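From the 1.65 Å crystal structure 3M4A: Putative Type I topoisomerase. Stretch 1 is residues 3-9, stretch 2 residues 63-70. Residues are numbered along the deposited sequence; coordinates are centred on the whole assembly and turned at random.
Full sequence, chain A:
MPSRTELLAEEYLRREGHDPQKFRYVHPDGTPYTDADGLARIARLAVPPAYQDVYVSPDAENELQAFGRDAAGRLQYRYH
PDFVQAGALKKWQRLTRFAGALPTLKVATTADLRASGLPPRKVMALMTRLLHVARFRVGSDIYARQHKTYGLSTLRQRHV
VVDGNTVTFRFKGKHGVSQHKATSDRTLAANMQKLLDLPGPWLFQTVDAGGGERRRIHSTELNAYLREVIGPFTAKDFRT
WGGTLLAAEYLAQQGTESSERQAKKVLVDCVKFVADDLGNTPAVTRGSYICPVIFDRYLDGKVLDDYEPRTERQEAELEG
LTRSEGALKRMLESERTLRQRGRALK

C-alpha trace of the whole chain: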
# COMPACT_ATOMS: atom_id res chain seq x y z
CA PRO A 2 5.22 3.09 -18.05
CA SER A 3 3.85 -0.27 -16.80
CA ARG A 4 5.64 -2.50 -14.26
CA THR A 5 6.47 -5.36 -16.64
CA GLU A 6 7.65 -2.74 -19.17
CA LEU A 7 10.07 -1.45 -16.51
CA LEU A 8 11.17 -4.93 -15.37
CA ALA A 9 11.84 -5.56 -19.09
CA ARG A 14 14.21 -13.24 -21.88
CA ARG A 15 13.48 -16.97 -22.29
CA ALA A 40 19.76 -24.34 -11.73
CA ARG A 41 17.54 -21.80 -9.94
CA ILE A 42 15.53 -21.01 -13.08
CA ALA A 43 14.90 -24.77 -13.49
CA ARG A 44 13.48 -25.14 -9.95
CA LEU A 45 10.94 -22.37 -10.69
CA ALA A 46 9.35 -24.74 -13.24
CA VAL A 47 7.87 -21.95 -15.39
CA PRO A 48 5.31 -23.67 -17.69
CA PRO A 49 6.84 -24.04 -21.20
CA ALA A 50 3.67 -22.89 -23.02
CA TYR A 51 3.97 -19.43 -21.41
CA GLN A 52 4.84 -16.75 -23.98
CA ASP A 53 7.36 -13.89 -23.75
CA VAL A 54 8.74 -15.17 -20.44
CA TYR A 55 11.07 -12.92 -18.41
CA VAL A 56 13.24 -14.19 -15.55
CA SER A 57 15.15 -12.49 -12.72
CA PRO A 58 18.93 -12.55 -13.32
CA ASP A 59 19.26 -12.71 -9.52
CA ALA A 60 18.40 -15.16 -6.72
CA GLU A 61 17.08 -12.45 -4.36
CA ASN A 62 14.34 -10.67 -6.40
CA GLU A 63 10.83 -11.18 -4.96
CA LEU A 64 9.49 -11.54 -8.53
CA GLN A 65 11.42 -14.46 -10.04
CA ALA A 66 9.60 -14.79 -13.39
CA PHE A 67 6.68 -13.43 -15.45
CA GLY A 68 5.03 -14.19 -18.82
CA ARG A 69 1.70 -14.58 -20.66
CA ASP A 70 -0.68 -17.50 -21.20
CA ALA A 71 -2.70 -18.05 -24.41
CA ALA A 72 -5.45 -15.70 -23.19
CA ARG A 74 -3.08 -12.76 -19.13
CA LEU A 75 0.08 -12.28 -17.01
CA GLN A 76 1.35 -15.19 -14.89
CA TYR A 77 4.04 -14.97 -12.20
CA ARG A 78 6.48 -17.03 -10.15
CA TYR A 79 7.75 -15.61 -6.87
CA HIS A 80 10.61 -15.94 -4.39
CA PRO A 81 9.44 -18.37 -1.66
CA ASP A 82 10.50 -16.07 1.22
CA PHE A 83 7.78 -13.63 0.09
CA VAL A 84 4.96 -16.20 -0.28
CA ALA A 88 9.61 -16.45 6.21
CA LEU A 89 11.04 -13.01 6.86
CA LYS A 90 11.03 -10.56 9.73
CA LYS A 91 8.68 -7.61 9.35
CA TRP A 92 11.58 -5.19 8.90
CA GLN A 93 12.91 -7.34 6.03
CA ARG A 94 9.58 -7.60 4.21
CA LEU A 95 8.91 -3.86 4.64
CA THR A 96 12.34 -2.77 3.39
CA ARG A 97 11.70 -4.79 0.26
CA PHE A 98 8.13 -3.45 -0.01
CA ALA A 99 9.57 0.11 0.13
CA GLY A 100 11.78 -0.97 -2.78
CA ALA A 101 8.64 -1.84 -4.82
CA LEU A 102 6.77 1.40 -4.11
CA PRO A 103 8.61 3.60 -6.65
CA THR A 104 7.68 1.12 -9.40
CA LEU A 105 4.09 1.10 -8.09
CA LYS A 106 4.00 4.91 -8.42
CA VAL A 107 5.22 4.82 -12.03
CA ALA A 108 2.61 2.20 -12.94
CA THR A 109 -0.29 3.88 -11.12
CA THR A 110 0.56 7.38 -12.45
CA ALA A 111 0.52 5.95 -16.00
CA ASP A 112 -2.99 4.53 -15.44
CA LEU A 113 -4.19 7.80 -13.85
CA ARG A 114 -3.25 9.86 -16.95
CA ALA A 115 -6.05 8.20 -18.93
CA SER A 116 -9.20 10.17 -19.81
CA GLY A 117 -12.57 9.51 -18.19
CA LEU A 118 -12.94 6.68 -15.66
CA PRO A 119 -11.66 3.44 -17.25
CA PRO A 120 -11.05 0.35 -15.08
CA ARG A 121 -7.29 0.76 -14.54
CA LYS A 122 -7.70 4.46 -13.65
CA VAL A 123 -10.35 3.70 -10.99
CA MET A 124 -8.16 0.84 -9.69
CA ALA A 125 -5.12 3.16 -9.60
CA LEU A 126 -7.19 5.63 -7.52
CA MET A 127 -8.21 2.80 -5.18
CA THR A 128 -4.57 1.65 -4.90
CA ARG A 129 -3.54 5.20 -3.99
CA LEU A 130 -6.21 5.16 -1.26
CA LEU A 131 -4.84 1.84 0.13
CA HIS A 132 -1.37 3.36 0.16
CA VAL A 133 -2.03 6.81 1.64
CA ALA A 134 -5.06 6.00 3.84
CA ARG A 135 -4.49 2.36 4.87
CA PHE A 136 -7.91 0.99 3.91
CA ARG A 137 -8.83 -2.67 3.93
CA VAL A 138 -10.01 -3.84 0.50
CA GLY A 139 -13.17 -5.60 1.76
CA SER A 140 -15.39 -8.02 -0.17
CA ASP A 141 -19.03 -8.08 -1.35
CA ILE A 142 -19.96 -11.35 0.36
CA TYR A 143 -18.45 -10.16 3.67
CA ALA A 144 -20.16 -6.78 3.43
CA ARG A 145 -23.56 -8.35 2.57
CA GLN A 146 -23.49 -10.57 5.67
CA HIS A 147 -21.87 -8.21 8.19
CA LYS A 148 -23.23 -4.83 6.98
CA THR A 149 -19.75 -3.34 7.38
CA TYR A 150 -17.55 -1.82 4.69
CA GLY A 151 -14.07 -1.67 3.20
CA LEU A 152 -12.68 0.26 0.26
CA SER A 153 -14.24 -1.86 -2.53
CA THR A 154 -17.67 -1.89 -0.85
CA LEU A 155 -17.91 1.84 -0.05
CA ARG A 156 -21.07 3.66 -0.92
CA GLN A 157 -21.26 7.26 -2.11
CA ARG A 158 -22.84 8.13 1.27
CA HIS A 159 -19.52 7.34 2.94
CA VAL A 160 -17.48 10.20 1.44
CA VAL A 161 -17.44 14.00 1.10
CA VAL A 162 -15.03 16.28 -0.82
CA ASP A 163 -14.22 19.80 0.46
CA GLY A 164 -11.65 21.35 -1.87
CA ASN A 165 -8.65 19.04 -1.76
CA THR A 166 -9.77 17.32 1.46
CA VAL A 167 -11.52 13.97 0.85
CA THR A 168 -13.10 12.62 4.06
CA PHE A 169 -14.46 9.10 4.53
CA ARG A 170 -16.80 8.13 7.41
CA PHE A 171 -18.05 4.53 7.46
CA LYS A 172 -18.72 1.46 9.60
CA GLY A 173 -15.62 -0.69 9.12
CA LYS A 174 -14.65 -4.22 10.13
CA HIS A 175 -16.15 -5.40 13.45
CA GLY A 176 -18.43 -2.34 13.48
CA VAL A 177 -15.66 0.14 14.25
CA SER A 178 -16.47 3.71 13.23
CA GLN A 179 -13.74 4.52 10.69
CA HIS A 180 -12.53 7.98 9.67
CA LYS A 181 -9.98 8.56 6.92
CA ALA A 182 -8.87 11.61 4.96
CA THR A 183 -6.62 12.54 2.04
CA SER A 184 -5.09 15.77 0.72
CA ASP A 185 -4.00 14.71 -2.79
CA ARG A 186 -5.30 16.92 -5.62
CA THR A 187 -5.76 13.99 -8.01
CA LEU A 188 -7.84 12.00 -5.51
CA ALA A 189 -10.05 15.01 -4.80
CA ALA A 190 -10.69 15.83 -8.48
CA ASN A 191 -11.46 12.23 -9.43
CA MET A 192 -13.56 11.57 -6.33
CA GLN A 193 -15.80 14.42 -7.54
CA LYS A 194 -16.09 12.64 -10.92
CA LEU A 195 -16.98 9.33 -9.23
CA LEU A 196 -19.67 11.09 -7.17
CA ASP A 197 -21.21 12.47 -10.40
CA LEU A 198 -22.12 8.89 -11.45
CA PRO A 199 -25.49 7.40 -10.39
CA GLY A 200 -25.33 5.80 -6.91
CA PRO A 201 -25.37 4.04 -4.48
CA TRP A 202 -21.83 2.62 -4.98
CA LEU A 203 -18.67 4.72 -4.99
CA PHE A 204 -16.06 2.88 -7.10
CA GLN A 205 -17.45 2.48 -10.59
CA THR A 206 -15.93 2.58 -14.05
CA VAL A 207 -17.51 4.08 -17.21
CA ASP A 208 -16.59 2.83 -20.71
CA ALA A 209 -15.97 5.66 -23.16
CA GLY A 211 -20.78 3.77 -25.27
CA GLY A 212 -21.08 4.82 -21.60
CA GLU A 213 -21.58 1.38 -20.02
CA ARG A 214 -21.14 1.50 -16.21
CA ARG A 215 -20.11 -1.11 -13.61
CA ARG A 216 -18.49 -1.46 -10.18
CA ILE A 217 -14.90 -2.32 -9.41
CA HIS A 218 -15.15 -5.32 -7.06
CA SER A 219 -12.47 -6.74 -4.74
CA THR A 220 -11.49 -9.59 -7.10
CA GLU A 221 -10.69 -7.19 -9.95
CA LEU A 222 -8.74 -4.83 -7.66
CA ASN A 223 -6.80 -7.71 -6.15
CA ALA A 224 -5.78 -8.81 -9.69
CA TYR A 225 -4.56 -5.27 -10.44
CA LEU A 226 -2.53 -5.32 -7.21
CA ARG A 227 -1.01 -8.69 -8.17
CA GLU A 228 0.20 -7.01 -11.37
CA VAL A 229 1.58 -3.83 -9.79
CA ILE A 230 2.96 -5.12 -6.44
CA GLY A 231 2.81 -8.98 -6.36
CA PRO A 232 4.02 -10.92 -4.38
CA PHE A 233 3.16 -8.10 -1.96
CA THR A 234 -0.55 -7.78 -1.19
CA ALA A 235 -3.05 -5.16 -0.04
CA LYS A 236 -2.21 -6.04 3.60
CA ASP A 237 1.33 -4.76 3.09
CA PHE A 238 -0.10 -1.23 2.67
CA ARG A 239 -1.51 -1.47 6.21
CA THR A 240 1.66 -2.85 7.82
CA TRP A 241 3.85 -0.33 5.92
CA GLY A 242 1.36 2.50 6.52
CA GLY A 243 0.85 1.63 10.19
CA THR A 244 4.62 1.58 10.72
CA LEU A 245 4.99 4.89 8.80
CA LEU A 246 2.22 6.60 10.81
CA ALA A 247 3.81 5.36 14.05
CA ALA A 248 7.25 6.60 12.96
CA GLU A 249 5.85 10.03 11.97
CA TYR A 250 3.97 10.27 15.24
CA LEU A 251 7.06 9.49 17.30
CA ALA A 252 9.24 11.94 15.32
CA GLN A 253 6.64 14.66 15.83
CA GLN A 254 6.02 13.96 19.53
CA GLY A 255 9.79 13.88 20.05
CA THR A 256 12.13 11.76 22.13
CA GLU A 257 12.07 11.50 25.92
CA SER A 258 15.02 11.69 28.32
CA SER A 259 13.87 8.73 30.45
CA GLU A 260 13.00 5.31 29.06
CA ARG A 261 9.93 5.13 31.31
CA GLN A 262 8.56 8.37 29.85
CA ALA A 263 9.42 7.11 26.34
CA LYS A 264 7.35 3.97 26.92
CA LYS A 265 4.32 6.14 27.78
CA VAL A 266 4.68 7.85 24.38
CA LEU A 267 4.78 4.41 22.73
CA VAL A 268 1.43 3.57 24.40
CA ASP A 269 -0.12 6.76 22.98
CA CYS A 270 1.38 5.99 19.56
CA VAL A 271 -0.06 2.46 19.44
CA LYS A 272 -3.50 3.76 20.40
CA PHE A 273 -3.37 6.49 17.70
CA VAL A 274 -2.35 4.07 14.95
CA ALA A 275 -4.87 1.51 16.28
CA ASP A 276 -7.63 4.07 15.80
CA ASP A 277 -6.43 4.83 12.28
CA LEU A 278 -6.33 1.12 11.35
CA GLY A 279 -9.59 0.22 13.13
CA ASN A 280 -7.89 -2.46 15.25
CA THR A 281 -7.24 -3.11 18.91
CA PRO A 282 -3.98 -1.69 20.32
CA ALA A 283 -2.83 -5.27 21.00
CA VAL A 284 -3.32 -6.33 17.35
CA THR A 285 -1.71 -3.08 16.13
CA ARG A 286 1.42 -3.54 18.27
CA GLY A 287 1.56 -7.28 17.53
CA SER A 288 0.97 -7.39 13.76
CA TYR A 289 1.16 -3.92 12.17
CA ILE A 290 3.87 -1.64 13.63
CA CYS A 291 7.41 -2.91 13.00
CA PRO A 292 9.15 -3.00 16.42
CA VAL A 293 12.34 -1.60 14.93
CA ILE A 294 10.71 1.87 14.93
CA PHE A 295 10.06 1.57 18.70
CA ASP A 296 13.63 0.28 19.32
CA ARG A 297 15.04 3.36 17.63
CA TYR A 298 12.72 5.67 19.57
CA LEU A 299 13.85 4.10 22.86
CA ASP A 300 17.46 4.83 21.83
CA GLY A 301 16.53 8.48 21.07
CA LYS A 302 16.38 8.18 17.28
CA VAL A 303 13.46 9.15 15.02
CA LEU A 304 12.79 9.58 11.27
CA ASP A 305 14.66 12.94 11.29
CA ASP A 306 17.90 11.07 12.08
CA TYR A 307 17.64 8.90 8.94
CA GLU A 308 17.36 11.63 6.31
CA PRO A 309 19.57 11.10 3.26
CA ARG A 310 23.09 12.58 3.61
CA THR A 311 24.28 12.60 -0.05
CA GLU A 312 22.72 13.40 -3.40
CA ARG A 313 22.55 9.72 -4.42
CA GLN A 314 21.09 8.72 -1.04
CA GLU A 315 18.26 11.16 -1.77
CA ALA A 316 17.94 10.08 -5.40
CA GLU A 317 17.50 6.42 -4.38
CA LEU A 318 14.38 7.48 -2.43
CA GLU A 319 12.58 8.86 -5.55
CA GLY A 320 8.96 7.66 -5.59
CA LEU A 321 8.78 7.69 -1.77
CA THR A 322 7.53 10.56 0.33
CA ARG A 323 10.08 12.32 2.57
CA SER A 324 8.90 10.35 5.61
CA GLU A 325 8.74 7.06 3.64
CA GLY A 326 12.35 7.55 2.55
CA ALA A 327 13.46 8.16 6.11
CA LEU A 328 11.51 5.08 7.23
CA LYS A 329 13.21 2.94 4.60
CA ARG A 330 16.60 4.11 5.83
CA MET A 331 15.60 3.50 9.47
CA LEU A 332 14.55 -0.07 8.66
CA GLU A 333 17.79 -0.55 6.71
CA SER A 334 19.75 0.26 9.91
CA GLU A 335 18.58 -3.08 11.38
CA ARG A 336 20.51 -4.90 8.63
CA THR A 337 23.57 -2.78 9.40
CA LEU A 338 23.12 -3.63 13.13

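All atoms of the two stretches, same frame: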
# COMPACT_ATOMS: atom_id res chain seq x y z
N SER A 3 4.37 0.83 -17.63
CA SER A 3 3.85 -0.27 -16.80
C SER A 3 4.99 -0.93 -16.02
O SER A 3 6.17 -0.65 -16.28
CB SER A 3 3.12 -1.32 -17.65
OG SER A 3 4.01 -2.33 -18.13
N ARG A 4 4.64 -1.80 -15.08
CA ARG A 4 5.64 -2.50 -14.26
C ARG A 4 6.47 -3.49 -15.07
O ARG A 4 7.69 -3.48 -14.99
CB ARG A 4 4.98 -3.26 -13.12
CG ARG A 4 5.97 -3.93 -12.19
CD ARG A 4 5.27 -4.85 -11.25
NE ARG A 4 6.17 -5.39 -10.23
CZ ARG A 4 5.83 -6.37 -9.40
NH1 ARG A 4 4.63 -6.94 -9.47
NH2 ARG A 4 6.70 -6.79 -8.50
N THR A 5 5.79 -4.36 -15.82
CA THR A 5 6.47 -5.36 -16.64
C THR A 5 7.33 -4.70 -17.73
O THR A 5 8.40 -5.21 -18.07
CB THR A 5 5.49 -6.36 -17.28
OG1 THR A 5 4.42 -5.65 -17.91
CG2 THR A 5 4.91 -7.29 -16.22
N GLU A 6 6.86 -3.57 -18.25
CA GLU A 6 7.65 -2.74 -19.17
C GLU A 6 8.95 -2.29 -18.52
O GLU A 6 10.02 -2.35 -19.14
CB GLU A 6 6.84 -1.52 -19.65
CG GLU A 6 5.79 -1.86 -20.71
CD GLU A 6 4.86 -0.70 -21.07
OE1 GLU A 6 4.95 0.38 -20.45
OE2 GLU A 6 4.04 -0.89 -21.99
N LEU A 7 8.87 -1.83 -17.27
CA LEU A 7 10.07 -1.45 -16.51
C LEU A 7 10.97 -2.65 -16.22
O LEU A 7 12.16 -2.62 -16.51
CB LEU A 7 9.69 -0.75 -15.20
CG LEU A 7 9.06 0.64 -15.33
CD1 LEU A 7 8.34 1.01 -14.04
CD2 LEU A 7 10.11 1.68 -15.68
N LEU A 8 10.40 -3.72 -15.66
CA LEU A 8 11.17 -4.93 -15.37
C LEU A 8 11.80 -5.54 -16.63
O LEU A 8 12.78 -6.29 -16.54
CB LEU A 8 10.32 -5.98 -14.65
CG LEU A 8 9.71 -5.58 -13.30
CD1 LEU A 8 9.14 -6.81 -12.60
CD2 LEU A 8 10.72 -4.87 -12.40
N ALA A 9 11.25 -5.21 -17.80
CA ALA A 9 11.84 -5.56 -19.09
C ALA A 9 12.84 -4.49 -19.50
O ALA A 9 13.84 -4.25 -18.82
CB ALA A 9 10.77 -5.72 -20.15
N GLU A 63 12.12 -10.64 -5.39
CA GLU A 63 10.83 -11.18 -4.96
C GLU A 63 9.97 -11.67 -6.13
O GLU A 63 9.15 -12.58 -5.95
CB GLU A 63 10.05 -10.17 -4.11
CG GLU A 63 9.65 -8.86 -4.82
CD GLU A 63 10.68 -7.74 -4.69
OE1 GLU A 63 11.85 -8.04 -4.35
OE2 GLU A 63 10.34 -6.57 -4.94
N LEU A 64 10.13 -11.06 -7.30
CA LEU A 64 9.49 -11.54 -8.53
C LEU A 64 10.53 -12.28 -9.38
O LEU A 64 11.40 -11.66 -9.98
CB LEU A 64 8.87 -10.39 -9.33
CG LEU A 64 8.16 -10.79 -10.63
CD1 LEU A 64 7.18 -11.93 -10.40
CD2 LEU A 64 7.46 -9.59 -11.25
N GLN A 65 10.42 -13.60 -9.41
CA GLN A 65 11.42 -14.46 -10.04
C GLN A 65 11.19 -14.68 -11.53
O GLN A 65 12.15 -14.83 -12.29
CB GLN A 65 11.51 -15.80 -9.30
CG GLN A 65 12.30 -15.70 -8.00
CD GLN A 65 13.79 -15.63 -8.24
OE1 GLN A 65 14.37 -16.56 -8.80
NE2 GLN A 65 14.43 -14.54 -7.83
N ALA A 66 9.92 -14.71 -11.96
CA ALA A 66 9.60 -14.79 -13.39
C ALA A 66 8.18 -14.32 -13.71
O ALA A 66 7.28 -14.43 -12.88
CB ALA A 66 9.80 -16.22 -13.90
N PHE A 67 8.00 -13.82 -14.94
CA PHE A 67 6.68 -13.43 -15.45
C PHE A 67 6.54 -13.63 -16.97
O PHE A 67 7.48 -13.42 -17.73
CB PHE A 67 6.33 -11.99 -15.04
CG PHE A 67 7.16 -10.93 -15.72
CD1 PHE A 67 6.80 -10.42 -16.96
CD2 PHE A 67 8.29 -10.41 -15.10
CE1 PHE A 67 7.56 -9.44 -17.58
CE2 PHE A 67 9.05 -9.42 -15.71
CZ PHE A 67 8.68 -8.93 -16.95
N GLY A 68 5.34 -14.01 -17.40
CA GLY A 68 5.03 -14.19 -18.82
C GLY A 68 3.53 -14.14 -19.08
O GLY A 68 2.77 -13.68 -18.23
N ARG A 69 3.11 -14.63 -20.25
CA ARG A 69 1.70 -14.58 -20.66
C ARG A 69 1.20 -15.94 -21.16
O ARG A 69 1.87 -16.62 -21.93
CB ARG A 69 1.50 -13.52 -21.74
CG ARG A 69 1.58 -12.10 -21.22
CD ARG A 69 1.62 -11.09 -22.35
NE ARG A 69 2.05 -9.77 -21.89
CZ ARG A 69 1.28 -8.89 -21.24
NH1 ARG A 69 0.01 -9.17 -20.95
NH2 ARG A 69 1.79 -7.72 -20.87
N ASP A 70 -0.00 -16.31 -20.71
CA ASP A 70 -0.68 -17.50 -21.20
C ASP A 70 -1.38 -17.19 -22.53
O ASP A 70 -1.34 -16.06 -23.01
CB ASP A 70 -1.65 -18.06 -20.15
CG ASP A 70 -2.81 -17.12 -19.83
OD1 ASP A 70 -3.11 -16.20 -20.61
OD2 ASP A 70 -3.44 -17.31 -18.76
O HOH W 1 9.38 -5.87 -7.40

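A short helix, residues 4-8, packs on a strand, residues 64-69, mainly through side chains. No direct hydrogen bond joins the two stretches. The helix and strand axes make an angle of 122° between their N-to-C directions and come no closer than 10.7 Å. That gap is wide enough for a layer of side chains. The nearest pair of CA atoms belongs to Thr-5 and Phe-67, 8.2 Å apart. The contact buries 278 Å², summed over both sides.

Phe-67 gives the largest share, 77 Å². Its CA-to-CB bond points toward the helix, and chi1 is in the p well. The ring reaches two residues one helical turn apart. The methyl CG2 of Thr-5 lies over one face of the ring. Thr-5 CG2 is 4.0 Å from the centroid of the Phe-67 ring and 26° off the ring normal, a CH-pi contact. The closest atoms of this pair are Thr-5 CG2 and Phe-67 CE1, at 3.7 Å. The second contact is with Leu-8, whose CB is 3.8 Å from Phe-67 CE2. A flat aromatic ring suits this place because it offers a broad apolar surface to both neighbours.

Thr-5 is buried and has 50 Å² covered by the strand. Its chi1 is 50°, the p well. In this rotamer the methyl meets the Phe-67 ring, while OG1 lies on the side of Ser-3 and Arg-69. Thr-5 OG1 is 4.5 Å from Arg-69 NH2, too far for a hydrogen bond. Arg-69 thus adds only a light contact at the margin, although the end of its side chain comes nearer the helix than its CA-to-CB direction suggests.

Leu-64 is the third main residue, with 47 Å² covered. Its CA-to-CB bond also points toward the helix. Leu-64 CD2 meets Leu-8 CD1 at 3.5 Å, an apolar contact. The same methyl lies over one face of the Arg-4 guanidinium, with Leu-64 CD2 4.0 Å from Arg-4 NH2. The flat face of a guanidinium can accept a methyl because its N-H groups point outward in the plane. Leu-8 is exposed, yet its CB and CD1 offer apolar surface to both Leu-64 and Phe-67.

The CA-to-CB bond of Arg-4 points sideways, but its chain is extended, with chi1, chi2 and chi3 all t, and its end comes nearer the strand. There a water provides an indirect polar link. The water oxygen accepts from Arg-4 NH2 at 3.0 Å and donates to Glu-63 OE2 at 2.7 Å. Arg-4 and Glu-63 are thus joined through water, and both also have hydrogen bonds elsewhere in the structure.

The helix start is fixed within its own stretch. Ser-3 is the N-cap, and its OG accepts from Glu-6 N at 3.1 Å. In return, Ser-3 N donates to Glu-6 OE1 at 2.9 Å. The CA-to-CB bond of Glu-6 points away from the strand, and the residue is exposed, as suits its charge. Gly-68 has no side chain and takes no part in the contact.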